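Local coordinates for protein IAA acetyltransferase (Bacillus cereus ATCC 14579, PDB 1Y9K) that probably works as an N-acetyltransferase of the GNAT family, moving an acetyl group onto an amine, at residues Lys17-Leu22 against Ala68-Leu73; Arg119-Asp124 against Arg148-Leu153. All coordinates share one frame; numbering follows the deposited sequence.

Interaction 1: residues Lys17-Leu22 against Ala68-Leu73; sequences KSLLLL and AVAEHL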
loop_
_atom_site.group_PDB
_atom_site.type_symbol
_atom_site.label_atom_id
_atom_site.label_comp_id
_atom_site.label_asym_id
_atom_site.label_seq_id
_atom_site.Cartn_x
_atom_site.Cartn_y
_atom_site.Cartn_z
ATOM N N LYS A 17 5.609 10.982 5.757
ATOM C CA LYS A 17 4.360 10.911 6.536
ATOM C C LYS A 17 3.212 11.540 5.757
ATOM O O LYS A 17 2.101 11.014 5.724
ATOM C CB LYS A 17 4.524 11.648 7.867
ATOM C CG LYS A 17 4.725 10.752 9.075
ATOM C CD LYS A 17 5.139 11.583 10.291
ATOM C CE LYS A 17 4.853 10.850 11.607
ATOM N NZ LYS A 17 5.731 11.378 12.700
ATOM N N SER A 18 3.528 12.671 5.136
ATOM C CA SER A 18 2.681 13.412 4.217
ATOM C C SER A 18 1.908 12.532 3.241
ATOM O O SER A 18 0.674 12.524 3.233
ATOM C CB SER A 18 3.564 14.410 3.446
ATOM O OG SER A 18 4.919 13.955 3.339
ATOM N N LEU A 19 2.640 11.774 2.434
ATOM C CA LEU A 19 2.036 10.920 1.419
ATOM C C LEU A 19 1.417 9.644 2.006
ATOM O O LEU A 19 0.406 9.145 1.499
ATOM C CB LEU A 19 3.087 10.583 0.369
ATOM C CG LEU A 19 2.678 10.359 -1.077
ATOM C CD1 LEU A 19 1.821 11.497 -1.603
ATOM C CD2 LEU A 19 3.955 10.250 -1.866
ATOM N N LEU A 20 2.017 9.130 3.080
ATOM C CA LEU A 20 1.482 7.969 3.790
ATOM C C LEU A 20 0.106 8.231 4.416
ATOM O O LEU A 20 -0.711 7.310 4.554
ATOM C CB LEU A 20 2.471 7.495 4.860
ATOM C CG LEU A 20 3.756 6.840 4.329
ATOM C CD1 LEU A 20 4.847 6.799 5.396
ATOM C CD2 LEU A 20 3.483 5.442 3.783
ATOM N N LEU A 21 -0.135 9.490 4.792
ATOM C CA LEU A 21 -1.392 9.916 5.402
ATOM C C LEU A 21 -2.526 9.953 4.387
ATOM O O LEU A 21 -3.696 9.941 4.744
ATOM C CB LEU A 21 -1.223 11.278 6.079
ATOM C CG LEU A 21 -0.647 11.242 7.499
ATOM C CD1 LEU A 21 -0.075 12.604 7.910
ATOM C CD2 LEU A 21 -1.709 10.780 8.483
ATOM N N LEU A 22 -2.160 9.970 3.115
ATOM C CA LEU A 22 -3.117 9.921 2.029
ATOM C C LEU A 22 -3.804 8.556 1.989
ATOM O O LEU A 22 -5.014 8.466 1.760
ATOM C CB LEU A 22 -2.399 10.223 0.715
ATOM C CG LEU A 22 -3.166 10.557 -0.559
ATOM C CD1 LEU A 22 -4.241 11.617 -0.338
ATOM C CD2 LEU A 22 -2.156 11.015 -1.598
ATOM N N ALA A 68 0.793 4.693 -1.703
ATOM C CA ALA A 68 0.198 6.003 -1.965
ATOM C C ALA A 68 0.897 6.694 -3.107
ATOM O O ALA A 68 2.117 6.591 -3.245
ATOM C CB ALA A 68 0.237 6.896 -0.703
ATOM N N VAL A 69 0.099 7.389 -3.914
ATOM C CA VAL A 69 0.559 8.200 -5.028
ATOM C C VAL A 69 -0.026 9.602 -4.819
ATOM O O VAL A 69 -1.154 9.738 -4.332
ATOM C CB VAL A 69 0.104 7.593 -6.387
ATOM C CG1 VAL A 69 0.435 8.523 -7.563
ATOM C CG2 VAL A 69 0.746 6.212 -6.607
ATOM N N ALA A 70 0.751 10.634 -5.151
ATOM C CA ALA A 70 0.295 12.015 -5.054
ATOM C C ALA A 70 -1.008 12.165 -5.823
ATOM O O ALA A 70 -1.140 11.628 -6.926
ATOM C CB ALA A 70 1.368 12.988 -5.581
ATOM N N GLU A 71 -1.964 12.880 -5.222
ATOM C CA GLU A 71 -3.324 13.023 -5.763
ATOM C C GLU A 71 -3.347 13.492 -7.216
ATOM O O GLU A 71 -4.050 12.911 -8.037
ATOM C CB GLU A 71 -4.170 13.973 -4.898
ATOM C CG GLU A 71 -4.698 13.360 -3.588
ATOM C CD GLU A 71 -5.081 14.421 -2.529
ATOM O OE1 GLU A 71 -4.201 15.247 -2.126
ATOM O OE2 GLU A 71 -6.262 14.411 -2.096
ATOM N N HIS A 72 -2.569 14.527 -7.526
ATOM C CA HIS A 72 -2.555 15.126 -8.861
ATOM C C HIS A 72 -1.904 14.237 -9.934
ATOM O O HIS A 72 -2.032 14.506 -11.136
ATOM C CB HIS A 72 -1.885 16.504 -8.821
ATOM C CG HIS A 72 -0.406 16.462 -8.589
ATOM N ND1 HIS A 72 0.150 16.091 -7.384
ATOM C CD2 HIS A 72 0.633 16.769 -9.401
ATOM C CE1 HIS A 72 1.468 16.158 -7.466
ATOM N NE2 HIS A 72 1.787 16.567 -8.682
ATOM N N LEU A 73 -1.214 13.182 -9.499
ATOM C CA LEU A 73 -0.497 12.298 -10.419
ATOM C C LEU A 73 -1.131 10.916 -10.564
ATOM O O LEU A 73 -0.590 10.069 -11.276
ATOM C CB LEU A 73 0.971 12.158 -9.999
ATOM C CG LEU A 73 1.886 13.383 -10.043
ATOM C CD1 LEU A 73 3.320 12.935 -9.863
ATOM C CD2 LEU A 73 1.744 14.168 -11.350
#
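Leu22, Leu19 and Ala68 carry most of this contact, which packs helix 17-23 on the end of strand 61-69 and the turn after it. Ala68 points at the helix backbone. Its CB lies 3.2 Å from Leu19 O, a tight fit. That carbonyl also takes the hydrogen bond from Leu22 N, 3.1 Å away, inside the helix. Leu19 and Leu22, three residues apart on one side of the helix, flank Ala68 CB. Leu19 lays CD1 on the backbone of Ala70, 3.8 Å from Ala70 N. The same methyl comes within 4.3 Å of Ala70 CB. In Leu22, CG is anti to the backbone N (chi1 -166°), which sends both methyls toward the turn. CD2 of Leu22 ends 3.2 Å from Val69 O. CD1 of Leu22 meets Glu71, 3.7 Å from both CG and CD, and sits about equally far from the two carboxylate oxygens. The two side chains cross obliquely.

Val69 O has its hydrogen bond from Gln74 NE2. Leu20 O accepts one from Asn66 ND2, a second tie between helix and strand. Ala68 and Ala70 pair by backbone hydrogen bonds with Val51 and Ile49 of strand 48-56. In GNAT proteins the turn at the end of this strand leads into the loop that holds the pyrophosphate of acetyl-CoA. Residues 68-73 fit that place.

No hydrogen bond joins the two segments. Leucine side chains on alanine, on backbone atoms and on the Glu71 chain make the contact, so it rests on close apolar fit. The Glu71 carboxylate gains no polar partner from residues 17-22.

Interaction 2: residues Arg119-Asp124 against Arg148-Leu153; sequences RIFSID and RLAMEL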
loop_
_atom_site.group_PDB
_atom_site.type_symbol
_atom_site.label_atom_id
_atom_site.label_comp_id
_atom_site.label_asym_id
_atom_site.label_seq_id
_atom_site.Cartn_x
_atom_site.Cartn_y
_atom_site.Cartn_z
ATOM N N ARG A 119 -5.088 -11.811 -5.810
ATOM C CA ARG A 119 -6.388 -12.437 -5.766
ATOM C C ARG A 119 -7.080 -12.152 -4.429
ATOM O O ARG A 119 -6.459 -12.262 -3.368
ATOM C CB ARG A 119 -6.257 -13.937 -6.012
ATOM C CG ARG A 119 -7.588 -14.638 -6.230
ATOM C CD ARG A 119 -7.389 -16.121 -6.262
ATOM N NE ARG A 119 -8.640 -16.835 -6.486
ATOM C CZ ARG A 119 -8.731 -18.157 -6.570
ATOM N NH1 ARG A 119 -7.638 -18.895 -6.433
ATOM N NH2 ARG A 119 -9.903 -18.743 -6.770
ATOM N N ILE A 120 -8.358 -11.784 -4.490
ATOM C CA ILE A 120 -9.146 -11.504 -3.289
ATOM C C ILE A 120 -9.451 -12.826 -2.597
ATOM O O ILE A 120 -9.932 -13.757 -3.236
ATOM C CB ILE A 120 -10.479 -10.759 -3.629
ATOM C CG1 ILE A 120 -10.229 -9.420 -4.337
ATOM C CG2 ILE A 120 -11.327 -10.544 -2.384
ATOM C CD1 ILE A 120 -11.438 -8.956 -5.203
ATOM N N PHE A 121 -9.175 -12.908 -1.296
ATOM C CA PHE A 121 -9.354 -14.165 -0.553
ATOM C C PHE A 121 -10.141 -14.037 0.754
ATOM O O PHE A 121 -10.603 -15.029 1.279
ATOM C CB PHE A 121 -8.007 -14.889 -0.327
ATOM C CG PHE A 121 -7.130 -14.255 0.732
ATOM C CD1 PHE A 121 -7.176 -14.695 2.053
ATOM C CD2 PHE A 121 -6.238 -13.238 0.406
ATOM C CE1 PHE A 121 -6.364 -14.113 3.036
ATOM C CE2 PHE A 121 -5.417 -12.662 1.382
ATOM C CZ PHE A 121 -5.484 -13.098 2.693
ATOM N N SER A 122 -10.319 -12.820 1.260
ATOM C CA SER A 122 -10.860 -12.627 2.604
ATOM C C SER A 122 -11.305 -11.185 2.873
ATOM O O SER A 122 -10.875 -10.256 2.194
ATOM C CB SER A 122 -9.800 -13.026 3.640
ATOM O OG SER A 122 -10.422 -13.565 4.788
ATOM N N ILE A 123 -12.152 -11.025 3.888
ATOM C CA ILE A 123 -12.704 -9.738 4.316
ATOM C C ILE A 123 -12.553 -9.595 5.841
ATOM O O ILE A 123 -13.063 -10.436 6.585
ATOM C CB ILE A 123 -14.219 -9.623 3.962
ATOM C CG1 ILE A 123 -14.464 -9.890 2.476
ATOM C CG2 ILE A 123 -14.774 -8.243 4.341
ATOM C CD1 ILE A 123 -15.784 -10.592 2.186
ATOM N N ASP A 124 -11.837 -8.565 6.300
ATOM C CA ASP A 124 -11.890 -8.170 7.711
ATOM C C ASP A 124 -13.047 -7.190 7.881
ATOM O O ASP A 124 -12.936 -6.024 7.490
ATOM C CB ASP A 124 -10.600 -7.481 8.196
ATOM C CG ASP A 124 -9.379 -8.384 8.172
ATOM O OD1 ASP A 124 -9.516 -9.637 8.218
ATOM O OD2 ASP A 124 -8.250 -7.820 8.134
ATOM N N ARG A 148 -9.016 -8.375 1.617
ATOM C CA ARG A 148 -7.669 -8.935 1.712
ATOM C C ARG A 148 -7.341 -9.644 0.406
ATOM O O ARG A 148 -8.149 -10.439 -0.108
ATOM C CB ARG A 148 -7.571 -9.928 2.880
ATOM C CG ARG A 148 -8.024 -9.396 4.248
ATOM C CD ARG A 148 -6.987 -8.461 4.835
ATOM N NE ARG A 148 -5.753 -9.175 5.175
ATOM C CZ ARG A 148 -4.559 -8.602 5.336
ATOM N NH1 ARG A 148 -4.426 -7.281 5.184
ATOM N NH2 ARG A 148 -3.495 -9.353 5.651
ATOM N N LEU A 149 -6.166 -9.340 -0.136
ATOM C CA LEU A 149 -5.722 -9.926 -1.390
ATOM C C LEU A 149 -4.322 -10.504 -1.220
ATOM O O LEU A 149 -3.545 -10.058 -0.366
ATOM C CB LEU A 149 -5.739 -8.895 -2.539
ATOM C CG LEU A 149 -6.999 -8.134 -2.982
ATOM C CD1 LEU A 149 -7.192 -6.826 -2.198
ATOM C CD2 LEU A 149 -6.914 -7.836 -4.469
ATOM N N ALA A 150 -4.003 -11.504 -2.033
ATOM C CA ALA A 150 -2.722 -12.180 -1.922
ATOM C C ALA A 150 -2.207 -12.638 -3.267
ATOM O O ALA A 150 -2.961 -12.852 -4.218
ATOM C CB ALA A 150 -2.813 -13.350 -0.961
HETATM N N MSE A 151 -0.897 -12.796 -3.319
HETATM C CA MSE A 151 -0.193 -13.166 -4.517
HETATM C C MSE A 151 0.890 -14.182 -4.123
HETATM O O MSE A 151 1.652 -13.963 -3.162
HETATM C CB MSE A 151 0.452 -11.910 -5.086
HETATM C CG MSE A 151 0.871 -12.012 -6.515
HETATM SE SE MSE A 151 1.936 -10.638 -6.965
HETATM C CE MSE A 151 1.994 -10.892 -8.723
ATOM N N GLU A 152 0.951 -15.295 -4.845
ATOM C CA GLU A 152 2.067 -16.216 -4.678
ATOM C C GLU A 152 3.231 -15.756 -5.544
ATOM O O GLU A 152 3.057 -15.467 -6.725
ATOM C CB GLU A 152 1.650 -17.666 -4.949
ATOM C CG GLU A 152 1.432 -18.451 -3.647
ATOM C CD GLU A 152 0.176 -19.334 -3.634
ATOM O OE1 GLU A 152 -0.178 -19.942 -4.677
ATOM O OE2 GLU A 152 -0.455 -19.438 -2.553
ATOM N N LEU A 153 4.405 -15.632 -4.929
ATOM C CA LEU A 153 5.596 -15.156 -5.623
ATOM C C LEU A 153 6.435 -16.340 -6.103
ATOM O O LEU A 153 6.901 -16.346 -7.250
ATOM C CB LEU A 153 6.421 -14.222 -4.724
ATOM C CG LEU A 153 5.716 -13.033 -4.058
ATOM C CD1 LEU A 153 6.612 -12.390 -3.004
ATOM C CD2 LEU A 153 5.259 -12.006 -5.074
#
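A classic beta bulge marks this antiparallel pairing of strand 119-124 with strand 141-152, the C-terminal side of the GNAT sheet. Phe121 and Ser122 both face Arg148. Phe121 N gives a nearly straight hydrogen bond to Arg148 O (2.9 Å, 173° at the hydrogen). Arg148 N donates to Ser122 O at 2.7 Å. Arg119 and Ala150 form a hydrogen-bonded pair, with Arg119 N 2.9 Å from Ala150 O.

Phe121 has CG between the backbone N and the carbonyl carbon (chi1 74°). This turns the ring back to the partner strand, with its edge toward Leu149 C. Arg148 CB lies over one ring face, 4.1 Å from the centroid, a CH-pi contact. Ala150 CB is 3.6 Å from Phe121 CE2. On the other sheet face Ile120 CG1 lies 3.7 Å from Leu149 CD2, the two side chains side by side.

The Arg148 chain bends at chi2 and again at chi3. Asp124 OD2 comes 3.6 Å from Arg148 CD and 4.1 Å from NE, but well out of the guanidinium plane. No N-H points at it. The salt bridge of Arg148 is made by NH1 with Glu63. Strand 97-103 borders the other edge of strand 141-152.

Backbone bonds thus hold the pair through the bulge, while Phe121 covers the aliphatic start of Arg148. Asp124 packs on the Arg148 chain and probably adds a through-space attraction.

After strand 6-10 the chain enters helix 17-23. Interaction 1 then closes a loop of 45 residues that holds helix 27-36, strands 38-43 and 48-56 and most of strand 61-69. The chain goes on through helix 78-92, strand 97-103 and helix 107-115. Interaction 2 closes a shorter loop of 23 residues, with helix 127-131 and strand 136-138 inside it. The two loops follow in series and neither nest nor cross. The centres of interactions 1 and 2 are about 24 Å apart, on opposite sides of the chain's centre, and the contacts do not touch. Both reach the same sheet: interaction 1 packs a helix on it, and interaction 2 joins two of its strands.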